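PDB 7MGV: CdnC from Chryseobacterium gregarium DSM 19109, which probably uses ATP to install single and bicyclic omega-ester macrocycles in a ribosomally made precursor peptide, as a graspetide-type ATP-grasp ligase. Local coordinates for residues K234-T239 with T276-D281; R243-F248 with M285-L290; E320-D325 with E329-S334; T239-D244 with A338-D343. All blocks are in the same frame, centred on the assembly; numbering follows the deposited sequence.

Contact 1 (K234-T239 with T276-D281); sequences KELRIT and TELPQD. With ADP (adenosine-5'-diphosphate), chain F.
Leu236 and Ile238, on one face of strand 234-241, meet Thr276 and Leu278 of the segment that leads into helix 280-293. Glu235 and Arg237, the residues before and after Leu236, turn to the other face, where the nucleotide lies. Glu235 has CG on the far side from its backbone N (chi1 -171°) and an extended chain beyond, which carries OE2 out to the ribose hydroxyls; it accepts a hydrogen bond from O2' of ADP (3.2 Å) and a weak one from O3'. Leu236 spreads its two methyls: CD2 approaches Thr276 CG2 at 4.3 Å, and CD1 lies 4.2 Å from Leu278 CD2. Thr276 turns its hydroxyl to Glu249, leaving its methyl for Leu236. Arg237 NH2 forms a salt bridge with Glu235 OE2, and its NE pairs with Asp301. Ile238 and Leu278 meet tip to tip, CD1 of Ile238 lying 3.7 Å from CD2 and 3.8 Å from CD1 of Leu278. Shortening Ile238 to an alanine removes that tip, and the Leu278 methyls would probably face a gap. The strand is held between strands 244-251 and 297-304 of an antiparallel sheet, with Thr276 and Leu278, and farther along helix 280-293 Ile286, packed against the face turned from ADP.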
# COMPACT_ATOMS: atom_id res chain seq x y z
N LYS A 234 -4.31 30.62 14.40
CA LYS A 234 -5.26 29.58 14.73
C LYS A 234 -4.71 28.23 14.28
O LYS A 234 -3.93 28.15 13.32
CB LYS A 234 -6.63 29.80 14.08
CG LYS A 234 -7.39 31.03 14.56
CD LYS A 234 -8.87 30.90 14.21
CE LYS A 234 -9.59 32.23 14.32
NZ LYS A 234 -9.34 33.09 13.13
N GLU A 235 -5.13 27.17 14.96
CA GLU A 235 -4.88 25.81 14.52
C GLU A 235 -6.22 25.13 14.27
O GLU A 235 -7.15 25.27 15.07
CB GLU A 235 -4.07 25.02 15.56
CG GLU A 235 -3.60 23.66 15.07
CD GLU A 235 -2.50 23.08 15.93
OE1 GLU A 235 -2.24 23.64 17.01
OE2 GLU A 235 -1.90 22.06 15.52
N LEU A 236 -6.32 24.40 13.16
CA LEU A 236 -7.60 23.85 12.71
C LEU A 236 -7.50 22.35 12.49
O LEU A 236 -6.55 21.87 11.86
CB LEU A 236 -8.05 24.51 11.40
CG LEU A 236 -8.29 26.02 11.37
CD1 LEU A 236 -8.59 26.48 9.95
CD2 LEU A 236 -9.43 26.39 12.30
N ARG A 237 -8.50 21.63 13.00
CA ARG A 237 -8.73 20.23 12.67
C ARG A 237 -10.08 20.12 11.99
O ARG A 237 -11.10 20.55 12.55
CB ARG A 237 -8.70 19.34 13.92
CG ARG A 237 -7.45 19.46 14.76
CD ARG A 237 -6.41 18.42 14.36
NE ARG A 237 -5.05 18.92 14.54
CZ ARG A 237 -4.18 18.44 15.43
NH1 ARG A 237 -4.53 17.43 16.22
NH2 ARG A 237 -2.97 18.95 15.52
N ILE A 238 -10.11 19.55 10.79
CA ILE A 238 -11.34 19.43 10.01
C ILE A 238 -11.61 17.96 9.77
O ILE A 238 -10.84 17.29 9.06
CB ILE A 238 -11.26 20.21 8.69
CG1 ILE A 238 -10.90 21.67 8.96
CG2 ILE A 238 -12.57 20.11 7.94
CD1 ILE A 238 -10.42 22.42 7.74
N THR A 239 -12.68 17.44 10.35
CA THR A 239 -13.14 16.08 10.12
C THR A 239 -14.22 16.11 9.04
O THR A 239 -15.22 16.82 9.18
CB THR A 239 -13.67 15.44 11.40
OG1 THR A 239 -12.78 15.73 12.49
CG2 THR A 239 -13.79 13.93 11.23
N THR A 276 -15.96 25.52 15.16
CA THR A 276 -15.88 26.77 14.40
C THR A 276 -16.44 26.51 13.01
O THR A 276 -16.79 25.38 12.66
CB THR A 276 -14.44 27.29 14.35
OG1 THR A 276 -14.43 28.63 13.85
CG2 THR A 276 -13.59 26.41 13.44
N GLU A 277 -16.53 27.58 12.22
CA GLU A 277 -17.06 27.50 10.86
C GLU A 277 -16.02 28.04 9.89
O GLU A 277 -15.43 29.09 10.13
CB GLU A 277 -18.37 28.28 10.75
CG GLU A 277 -19.49 27.70 11.61
CD GLU A 277 -20.65 28.65 11.77
OE1 GLU A 277 -20.75 29.60 10.97
OE2 GLU A 277 -21.47 28.44 12.69
N LEU A 278 -15.80 27.30 8.81
CA LEU A 278 -14.80 27.65 7.82
C LEU A 278 -15.34 28.65 6.81
O LEU A 278 -16.55 28.68 6.54
CB LEU A 278 -14.34 26.40 7.07
CG LEU A 278 -13.80 25.22 7.89
CD1 LEU A 278 -13.82 23.96 7.05
CD2 LEU A 278 -12.40 25.51 8.39
N PRO A 279 -14.47 29.49 6.25
CA PRO A 279 -14.85 30.24 5.05
C PRO A 279 -15.27 29.28 3.95
O PRO A 279 -14.70 28.19 3.80
CB PRO A 279 -13.58 31.01 4.69
CG PRO A 279 -12.83 31.12 5.98
CD PRO A 279 -13.13 29.86 6.74
N GLN A 280 -16.28 29.68 3.17
CA GLN A 280 -16.90 28.76 2.23
C GLN A 280 -15.92 28.29 1.16
O GLN A 280 -16.05 27.17 0.65
CB GLN A 280 -18.13 29.40 1.59
CG GLN A 280 -19.43 29.00 2.27
CD GLN A 280 -20.49 30.09 2.20
OE1 GLN A 280 -20.32 31.09 1.51
NE2 GLN A 280 -21.59 29.89 2.93
N ASP A 281 -14.93 29.12 0.81
CA ASP A 281 -13.92 28.68 -0.15
C ASP A 281 -13.05 27.57 0.42
O ASP A 281 -12.74 26.59 -0.27
CB ASP A 281 -13.06 29.87 -0.59
CG ASP A 281 -12.60 30.72 0.58
OD1 ASP A 281 -13.42 30.99 1.48
OD2 ASP A 281 -11.42 31.13 0.60
PB ADP F . 1.51 16.05 17.79
O1B ADP F . 1.03 16.17 16.37
O2B ADP F . 1.64 14.63 18.28
O3B ADP F . 0.83 17.00 18.75
PA ADP F . 3.80 16.58 16.32
O1A ADP F . 3.46 15.33 15.54
O2A ADP F . 5.24 16.98 16.56
O3A ADP F . 3.02 16.59 17.72
O5' ADP F . 3.05 17.81 15.62
C5' ADP F . 3.70 18.62 14.65
C4' ADP F . 3.36 20.07 14.99
O4' ADP F . 4.15 20.95 14.18
C3' ADP F . 1.90 20.38 14.74
O3' ADP F . 1.26 20.74 15.97
C2' ADP F . 1.89 21.57 13.80
O2' ADP F . 1.07 22.61 14.33
C1' ADP F . 3.33 22.02 13.71
N9 ADP F . 3.69 22.31 12.30
C8 ADP F . 3.67 21.43 11.28
N7 ADP F . 4.04 22.03 10.12
C5 ADP F . 4.31 23.32 10.40
C6 ADP F . 4.75 24.50 9.64
N6 ADP F . 4.99 24.43 8.31
N1 ADP F . 4.90 25.66 10.32
C2 ADP F . 4.66 25.75 11.64
N3 ADP F . 4.26 24.72 12.39
C4 ADP F . 4.07 23.50 11.84

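Contact 2 (R243-F248 with M285-L290); sequences RDVYAF and MILELL
The guanidinium of Arg243 is laid against Leu287, whose CG lies over one of its faces; the nearest approach is between Arg243 NH2 and Leu287 CD1, at 3.5 Å. CB of Leu287 also comes within 4.1 Å of Arg243 NH2. The two side chains cross at about a right angle, and a bend in the arginine chain (chi3 64°) swings its flat end round to the helix. The second methyl of Leu287 serves the strand: CD2 sits 3.7 Å from Arg243 CA and 4.0 Å from Val245 CG2, where the leucine and valine side chains cross obliquely. Val245 places CG2 beside its own backbone N, with CG1 anti to that N (chi1 178°), and CG1 packs against Ile238 of the adjoining strand. Leu287 thus fills the angle between the start of strand 244-251 and helix 280-293, one methyl under the guanidinium and the other against the valine. An alanine in place of Leu287 would take away both methyls and is likely to leave the guanidinium without its apolar support and Val245 without its neighbour on the helix. No hydrogen bond joins the two segments. Their association is by van der Waals packing near the protein surface, the arginine taking part through the flat face of its guanidinium and its CA, not through its charge.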
# COMPACT_ATOMS: atom_id res chain seq x y z
N ARG A 243 -19.90 14.51 2.86
CA ARG A 243 -19.96 15.95 2.64
C ARG A 243 -20.23 16.71 3.92
O ARG A 243 -20.49 17.92 3.87
CB ARG A 243 -21.00 16.28 1.57
CG ARG A 243 -20.81 15.51 0.27
CD ARG A 243 -21.59 16.13 -0.88
NE ARG A 243 -21.12 17.48 -1.20
CZ ARG A 243 -20.07 17.74 -1.97
NH1 ARG A 243 -19.37 16.75 -2.50
NH2 ARG A 243 -19.72 18.99 -2.21
N ASP A 244 -20.18 16.05 5.07
CA ASP A 244 -20.34 16.70 6.37
C ASP A 244 -18.98 17.17 6.86
O ASP A 244 -18.05 16.37 7.01
CB ASP A 244 -20.98 15.75 7.38
CG ASP A 244 -22.38 15.33 6.98
OD1 ASP A 244 -22.87 15.80 5.93
OD2 ASP A 244 -23.00 14.53 7.72
N VAL A 245 -18.86 18.47 7.11
CA VAL A 245 -17.61 19.11 7.49
C VAL A 245 -17.74 19.60 8.92
O VAL A 245 -18.64 20.38 9.24
CB VAL A 245 -17.25 20.26 6.54
CG1 VAL A 245 -15.97 20.94 6.98
CG2 VAL A 245 -17.14 19.77 5.10
N TYR A 246 -16.83 19.16 9.79
CA TYR A 246 -16.78 19.59 11.18
C TYR A 246 -15.41 20.22 11.42
O TYR A 246 -14.39 19.53 11.38
CB TYR A 246 -17.01 18.41 12.13
CG TYR A 246 -18.31 17.68 11.92
CD1 TYR A 246 -18.42 16.67 10.98
CD2 TYR A 246 -19.44 18.00 12.67
CE1 TYR A 246 -19.61 16.00 10.78
CE2 TYR A 246 -20.64 17.34 12.48
CZ TYR A 246 -20.72 16.34 11.53
OH TYR A 246 -21.91 15.67 11.34
N ALA A 247 -15.40 21.52 11.66
CA ALA A 247 -14.16 22.26 11.87
C ALA A 247 -14.02 22.63 13.34
O ALA A 247 -14.97 23.08 13.98
CB ALA A 247 -14.12 23.53 11.02
N PHE A 248 -12.81 22.45 13.87
CA PHE A 248 -12.49 22.79 15.25
C PHE A 248 -11.22 23.62 15.25
O PHE A 248 -10.31 23.38 14.45
CB PHE A 248 -12.31 21.55 16.12
CG PHE A 248 -13.50 20.63 16.10
CD1 PHE A 248 -14.50 20.75 17.06
CD2 PHE A 248 -13.62 19.64 15.14
CE1 PHE A 248 -15.59 19.91 17.05
CE2 PHE A 248 -14.71 18.80 15.12
CZ PHE A 248 -15.70 18.93 16.08
N MET A 285 -12.77 23.75 -1.01
CA MET A 285 -11.52 23.10 -1.38
C MET A 285 -11.28 21.82 -0.57
O MET A 285 -10.68 20.88 -1.08
CB MET A 285 -10.36 24.07 -1.23
CG MET A 285 -10.31 25.12 -2.34
SD MET A 285 -8.79 26.10 -2.35
CE MET A 285 -9.00 27.04 -0.84
N ILE A 286 -11.76 21.77 0.67
CA ILE A 286 -11.67 20.54 1.46
C ILE A 286 -12.50 19.44 0.81
O ILE A 286 -12.03 18.30 0.63
CB ILE A 286 -12.12 20.81 2.91
CG1 ILE A 286 -11.12 21.72 3.63
CG2 ILE A 286 -12.29 19.50 3.65
CD1 ILE A 286 -9.91 21.00 4.18
N LEU A 287 -13.75 19.76 0.47
CA LEU A 287 -14.59 18.78 -0.21
C LEU A 287 -13.99 18.37 -1.54
O LEU A 287 -14.07 17.20 -1.94
CB LEU A 287 -16.00 19.36 -0.41
CG LEU A 287 -16.83 19.51 0.87
CD1 LEU A 287 -18.07 20.35 0.61
CD2 LEU A 287 -17.21 18.15 1.43
N GLU A 288 -13.35 19.31 -2.24
CA GLU A 288 -12.69 18.97 -3.50
C GLU A 288 -11.49 18.06 -3.28
O GLU A 288 -11.21 17.20 -4.13
CB GLU A 288 -12.26 20.24 -4.23
CG GLU A 288 -11.71 19.99 -5.62
CD GLU A 288 -11.58 21.27 -6.43
OE1 GLU A 288 -10.93 21.23 -7.50
OE2 GLU A 288 -12.11 22.31 -5.99
N LEU A 289 -10.76 18.23 -2.18
CA LEU A 289 -9.66 17.33 -1.86
C LEU A 289 -10.18 15.91 -1.66
O LEU A 289 -9.63 14.94 -2.21
CB LEU A 289 -8.92 17.83 -0.62
CG LEU A 289 -7.80 16.95 -0.06
CD1 LEU A 289 -6.62 16.91 -1.01
CD2 LEU A 289 -7.37 17.46 1.31
N LEU A 290 -11.24 15.77 -0.87
CA LEU A 290 -11.83 14.44 -0.69
C LEU A 290 -12.38 13.90 -2.01
O LEU A 290 -12.38 12.68 -2.22
CB LEU A 290 -12.93 14.48 0.37
CG LEU A 290 -12.39 14.31 1.80
CD1 LEU A 290 -12.21 15.66 2.47
CD2 LEU A 290 -13.30 13.41 2.62

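Contact 3 (E320-D325 with E329-S334); sequences EFFWLD and EENRIS
Asp325, the last residue of the short helix 322-325, accepts hydrogen bonds at the N-terminal end of helix 332-341, in a capping-like arrangement supplied from outside that helix. Asn331 holds the N-cap position there, but its own side chain makes no capping bond. CG of Asp325 stands anti to the backbone N (chi1 -176°), which carries the carboxylate across to the helix end. OD1 accepts from two successive amides on the same face of its plane: Ile333 N at 2.8 Å, on the syn side, and Ser334 N at 3.3 Å, from farther above the plane. OD2 is gripped from opposite faces by Ser334 OG, at 2.6 Å, and Asn331 ND2, at 3.2 Å. Asp325 OD2 lies close to the plane of the Asn331 amide, whereas ND2 stands well above the carboxylate plane, the two planes being 51° apart. All four bonds converge on a buried carboxylate, and its negative charge probably interacts favourably with the helix dipole. Beside this polar junction, Phe321 and Ile333 slide past one another, CD1 of the ring 3.6 Å from CG2 of the isoleucine. Ile333 continues onto Thr239 and Val241 and onto Tyr246 and Phe248, so the junction rests on both strands of the hairpin. Farther back, Glu320 OE1 accepts from both Phe321 N and Phe322 N, the latter at 2.8 Å and almost straight, at 176°. Ser334 OG also lies at the edge of the Phe321 ring, in its plane, 3.6 Å from CE1.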
# COMPACT_ATOMS: atom_id res chain seq x y z
N GLU A 320 -8.14 9.92 14.19
CA GLU A 320 -9.17 9.72 15.20
C GLU A 320 -10.08 10.94 15.28
O GLU A 320 -9.68 12.06 14.95
CB GLU A 320 -8.55 9.43 16.56
CG GLU A 320 -8.82 8.02 17.09
CD GLU A 320 -10.30 7.76 17.35
OE1 GLU A 320 -11.06 8.73 17.52
OE2 GLU A 320 -10.69 6.57 17.39
N PHE A 321 -11.31 10.71 15.74
CA PHE A 321 -12.31 11.76 15.80
C PHE A 321 -13.08 11.81 17.12
O PHE A 321 -13.81 12.78 17.34
CB PHE A 321 -13.33 11.60 14.66
CG PHE A 321 -14.20 10.38 14.79
CD1 PHE A 321 -15.45 10.47 15.37
CD2 PHE A 321 -13.76 9.15 14.35
CE1 PHE A 321 -16.25 9.35 15.50
CE2 PHE A 321 -14.55 8.03 14.47
CZ PHE A 321 -15.80 8.13 15.05
N PHE A 322 -12.93 10.81 17.99
CA PHE A 322 -13.76 10.72 19.18
C PHE A 322 -13.54 11.91 20.11
O PHE A 322 -14.50 12.45 20.68
CB PHE A 322 -13.47 9.41 19.92
CG PHE A 322 -14.59 8.96 20.80
CD1 PHE A 322 -14.33 8.20 21.94
CD2 PHE A 322 -15.90 9.28 20.50
CE1 PHE A 322 -15.36 7.78 22.75
CE2 PHE A 322 -16.94 8.85 21.31
CZ PHE A 322 -16.67 8.10 22.44
N TRP A 323 -12.28 12.33 20.27
CA TRP A 323 -11.97 13.44 21.17
C TRP A 323 -12.69 14.72 20.76
O TRP A 323 -13.14 15.49 21.62
CB TRP A 323 -10.46 13.66 21.23
CG TRP A 323 -9.79 13.84 19.89
CD1 TRP A 323 -9.88 13.02 18.80
CD2 TRP A 323 -8.92 14.92 19.51
NE1 TRP A 323 -9.13 13.52 17.77
CE2 TRP A 323 -8.53 14.68 18.18
CE3 TRP A 323 -8.44 16.05 20.17
CZ2 TRP A 323 -7.68 15.55 17.49
CZ3 TRP A 323 -7.60 16.90 19.48
CH2 TRP A 323 -7.22 16.65 18.16
N LEU A 324 -12.81 14.96 19.45
CA LEU A 324 -13.56 16.11 18.96
C LEU A 324 -15.04 15.82 18.76
O LEU A 324 -15.86 16.74 18.83
CB LEU A 324 -12.96 16.60 17.64
CG LEU A 324 -11.43 16.67 17.60
CD1 LEU A 324 -10.93 16.79 16.17
CD2 LEU A 324 -10.97 17.85 18.45
N ASP A 325 -15.41 14.56 18.50
CA ASP A 325 -16.82 14.20 18.43
C ASP A 325 -17.51 14.42 19.77
O ASP A 325 -18.71 14.73 19.81
CB ASP A 325 -16.98 12.76 17.97
CG ASP A 325 -18.43 12.36 17.80
OD1 ASP A 325 -19.17 13.10 17.12
OD2 ASP A 325 -18.82 11.31 18.34
N GLU A 329 -22.70 18.07 19.94
CA GLU A 329 -23.90 17.75 20.70
C GLU A 329 -24.36 16.35 20.32
O GLU A 329 -24.80 16.12 19.19
CB GLU A 329 -25.00 18.78 20.46
CG GLU A 329 -26.25 18.54 21.29
CD GLU A 329 -27.52 18.65 20.48
OE1 GLU A 329 -28.46 19.35 20.93
OE2 GLU A 329 -27.59 18.05 19.39
N GLU A 330 -24.26 15.41 21.26
CA GLU A 330 -24.70 14.03 21.08
C GLU A 330 -24.00 13.37 19.89
O GLU A 330 -24.63 12.65 19.10
CB GLU A 330 -26.22 13.95 20.93
CG GLU A 330 -26.98 14.49 22.13
CD GLU A 330 -27.54 13.40 23.02
OE1 GLU A 330 -26.77 12.83 23.82
OE2 GLU A 330 -28.75 13.11 22.92
N ASN A 331 -22.70 13.61 19.76
CA ASN A 331 -21.81 12.88 18.85
C ASN A 331 -22.29 12.97 17.40
O ASN A 331 -22.70 11.99 16.78
CB ASN A 331 -21.68 11.42 19.31
CG ASN A 331 -21.46 11.29 20.80
OD1 ASN A 331 -22.40 11.08 21.56
ND2 ASN A 331 -20.21 11.43 21.22
N ARG A 332 -22.22 14.19 16.87
CA ARG A 332 -22.67 14.43 15.51
C ARG A 332 -21.78 13.75 14.47
O ARG A 332 -22.27 13.33 13.42
CB ARG A 332 -22.75 15.93 15.23
CG ARG A 332 -23.95 16.62 15.87
CD ARG A 332 -25.26 16.00 15.41
NE ARG A 332 -25.78 15.03 16.37
CZ ARG A 332 -26.83 14.24 16.15
NH1 ARG A 332 -27.49 14.32 15.00
NH2 ARG A 332 -27.23 13.39 17.09
N ILE A 333 -20.48 13.63 14.75
CA ILE A 333 -19.59 12.96 13.80
C ILE A 333 -19.88 11.47 13.75
O ILE A 333 -19.85 10.84 12.69
CB ILE A 333 -18.12 13.24 14.14
CG1 ILE A 333 -17.86 14.75 14.22
CG2 ILE A 333 -17.19 12.61 13.11
CD1 ILE A 333 -16.44 15.11 14.60
N SER A 334 -20.17 10.87 14.91
CA SER A 334 -20.56 9.46 14.94
C SER A 334 -21.86 9.24 14.17
O SER A 334 -22.00 8.25 13.44
CB SER A 334 -20.69 8.98 16.38
OG SER A 334 -19.46 9.10 17.07

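Contact 4 (T239-D244 with A338-D343); sequences TVVGRD and ADLLCD
With CG opposite its backbone N (chi1 -174°), Leu340 sends its two methyls from helix 332-341 toward the turn that ends strand 234-241. Val241 also has CG1 on the far side from its backbone N (chi1 -175°), and this branch lies 4.0 Å from Leu340 CD2, the two side chains inclined to each other. The other leucine methyl, CD1, lies 4.2 Å from Gly242 CA. Gly242 leaves room for this methyl where a beta carbon would probably be cramped, and its phi of 65° is one that glycine adopts most readily. Val241 N and Asp244 O, and Asp244 N and Val241 O, pair at 2.9 Å across the turn. Leu340 also packs on Tyr134 and Leu136 of strand 134-136, in the parallel sheet, so its side chain lies where the antiparallel sheet comes up to that sheet. Just past the leucine the helix ends in a Schellman motif: Asp343, with positive phi, donates its N-H to Leu340 O (N to O 3.3 Å), and Lys344 N bonds to Asp339 O. The strand side of the contact is a type II' beta turn from Val241 to Asp244, the two-residue loop of a beta hairpin formed by strands 234-241 and 244-251.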
# COMPACT_ATOMS: atom_id res chain seq x y z
N THR A 239 -12.68 17.44 10.35
CA THR A 239 -13.14 16.08 10.12
C THR A 239 -14.22 16.11 9.04
O THR A 239 -15.22 16.82 9.18
CB THR A 239 -13.67 15.44 11.40
OG1 THR A 239 -12.78 15.73 12.49
CG2 THR A 239 -13.79 13.93 11.23
N VAL A 240 -14.01 15.35 7.97
CA VAL A 240 -14.95 15.28 6.86
C VAL A 240 -15.48 13.87 6.78
O VAL A 240 -14.70 12.91 6.64
CB VAL A 240 -14.29 15.69 5.53
CG1 VAL A 240 -15.35 15.95 4.47
CG2 VAL A 240 -13.41 16.91 5.74
N VAL A 241 -16.80 13.73 6.88
CA VAL A 241 -17.50 12.46 6.72
C VAL A 241 -18.45 12.65 5.54
O VAL A 241 -19.51 13.28 5.67
CB VAL A 241 -18.27 12.05 7.98
CG1 VAL A 241 -18.88 10.67 7.80
CG2 VAL A 241 -17.35 12.08 9.19
N GLY A 242 -18.08 12.11 4.38
CA GLY A 242 -18.83 12.35 3.17
C GLY A 242 -18.77 13.82 2.78
O GLY A 242 -17.70 14.32 2.41
N ARG A 243 -19.90 14.51 2.86
CA ARG A 243 -19.96 15.95 2.64
C ARG A 243 -20.23 16.71 3.92
O ARG A 243 -20.49 17.92 3.87
CB ARG A 243 -21.00 16.28 1.57
CG ARG A 243 -20.81 15.51 0.27
CD ARG A 243 -21.59 16.13 -0.88
NE ARG A 243 -21.12 17.48 -1.20
CZ ARG A 243 -20.07 17.74 -1.97
NH1 ARG A 243 -19.37 16.75 -2.50
NH2 ARG A 243 -19.72 18.99 -2.21
N ASP A 244 -20.18 16.05 5.07
CA ASP A 244 -20.34 16.70 6.37
C ASP A 244 -18.98 17.17 6.86
O ASP A 244 -18.05 16.37 7.01
CB ASP A 244 -20.98 15.75 7.38
CG ASP A 244 -22.38 15.33 6.98
OD1 ASP A 244 -22.87 15.80 5.93
OD2 ASP A 244 -23.00 14.53 7.72
N ALA A 338 -22.37 6.91 10.90
CA ALA A 338 -23.41 5.88 10.87
C ALA A 338 -24.33 6.06 9.67
O ALA A 338 -24.65 5.10 8.97
CB ALA A 338 -24.21 5.91 12.18
N ASP A 339 -24.78 7.30 9.43
CA ASP A 339 -25.63 7.56 8.27
C ASP A 339 -24.90 7.23 6.97
O ASP A 339 -25.52 6.73 6.02
CB ASP A 339 -26.08 9.02 8.27
CG ASP A 339 -27.06 9.33 9.38
OD1 ASP A 339 -27.50 8.38 10.07
OD2 ASP A 339 -27.40 10.51 9.56
N LEU A 340 -23.60 7.49 6.92
CA LEU A 340 -22.83 7.18 5.72
C LEU A 340 -22.72 5.67 5.51
O LEU A 340 -22.83 5.18 4.38
CB LEU A 340 -21.45 7.82 5.80
CG LEU A 340 -20.57 7.70 4.55
CD1 LEU A 340 -20.96 8.74 3.51
CD2 LEU A 340 -19.10 7.85 4.92
N LEU A 341 -22.50 4.92 6.59
CA LEU A 341 -22.30 3.48 6.46
C LEU A 341 -23.61 2.75 6.14
O LEU A 341 -23.57 1.67 5.54
CB LEU A 341 -21.68 2.92 7.74
CG LEU A 341 -20.27 3.40 8.08
CD1 LEU A 341 -19.73 2.66 9.30
CD2 LEU A 341 -19.34 3.25 6.89
N CYS A 342 -24.75 3.33 6.51
CA CYS A 342 -26.06 2.75 6.23
C CYS A 342 -26.67 3.29 4.94
O CYS A 342 -27.86 3.08 4.70
CB CYS A 342 -27.02 3.01 7.39
SG CYS A 342 -26.41 2.50 9.01
N ASP A 343 -25.89 4.01 4.13
CA ASP A 343 -26.35 4.57 2.85
C ASP A 343 -27.50 5.56 3.05
O ASP A 343 -28.44 5.62 2.26
CB ASP A 343 -26.74 3.46 1.87
CG ASP A 343 -26.66 3.90 0.42
OD1 ASP A 343 -26.06 4.97 0.16
OD2 ASP A 343 -27.19 3.19 -0.46

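From the N terminus, strand 234-241 enters contact 1 and, at its far end, contact 4; its hairpin partner 244-251 enters contact 2. Contacts 1 and 2 close loops back from 276-281 and 285-290 and cross, both bringing helix 280-293 or its lead-in onto one face of the sheet. Contacts 2 and 4 start from the same turn, at Arg243 and Asp244, and close at helices 280-293 and 332-341. Contact 3 closes a tight loop of three residues, nested inside the long loop of contact 4; contacts 1 and 4 cross. Helices 322-325 and 332-341 lie against the other face of the hairpin, so its strands are packed between helix 280-293 and this C-terminal pair.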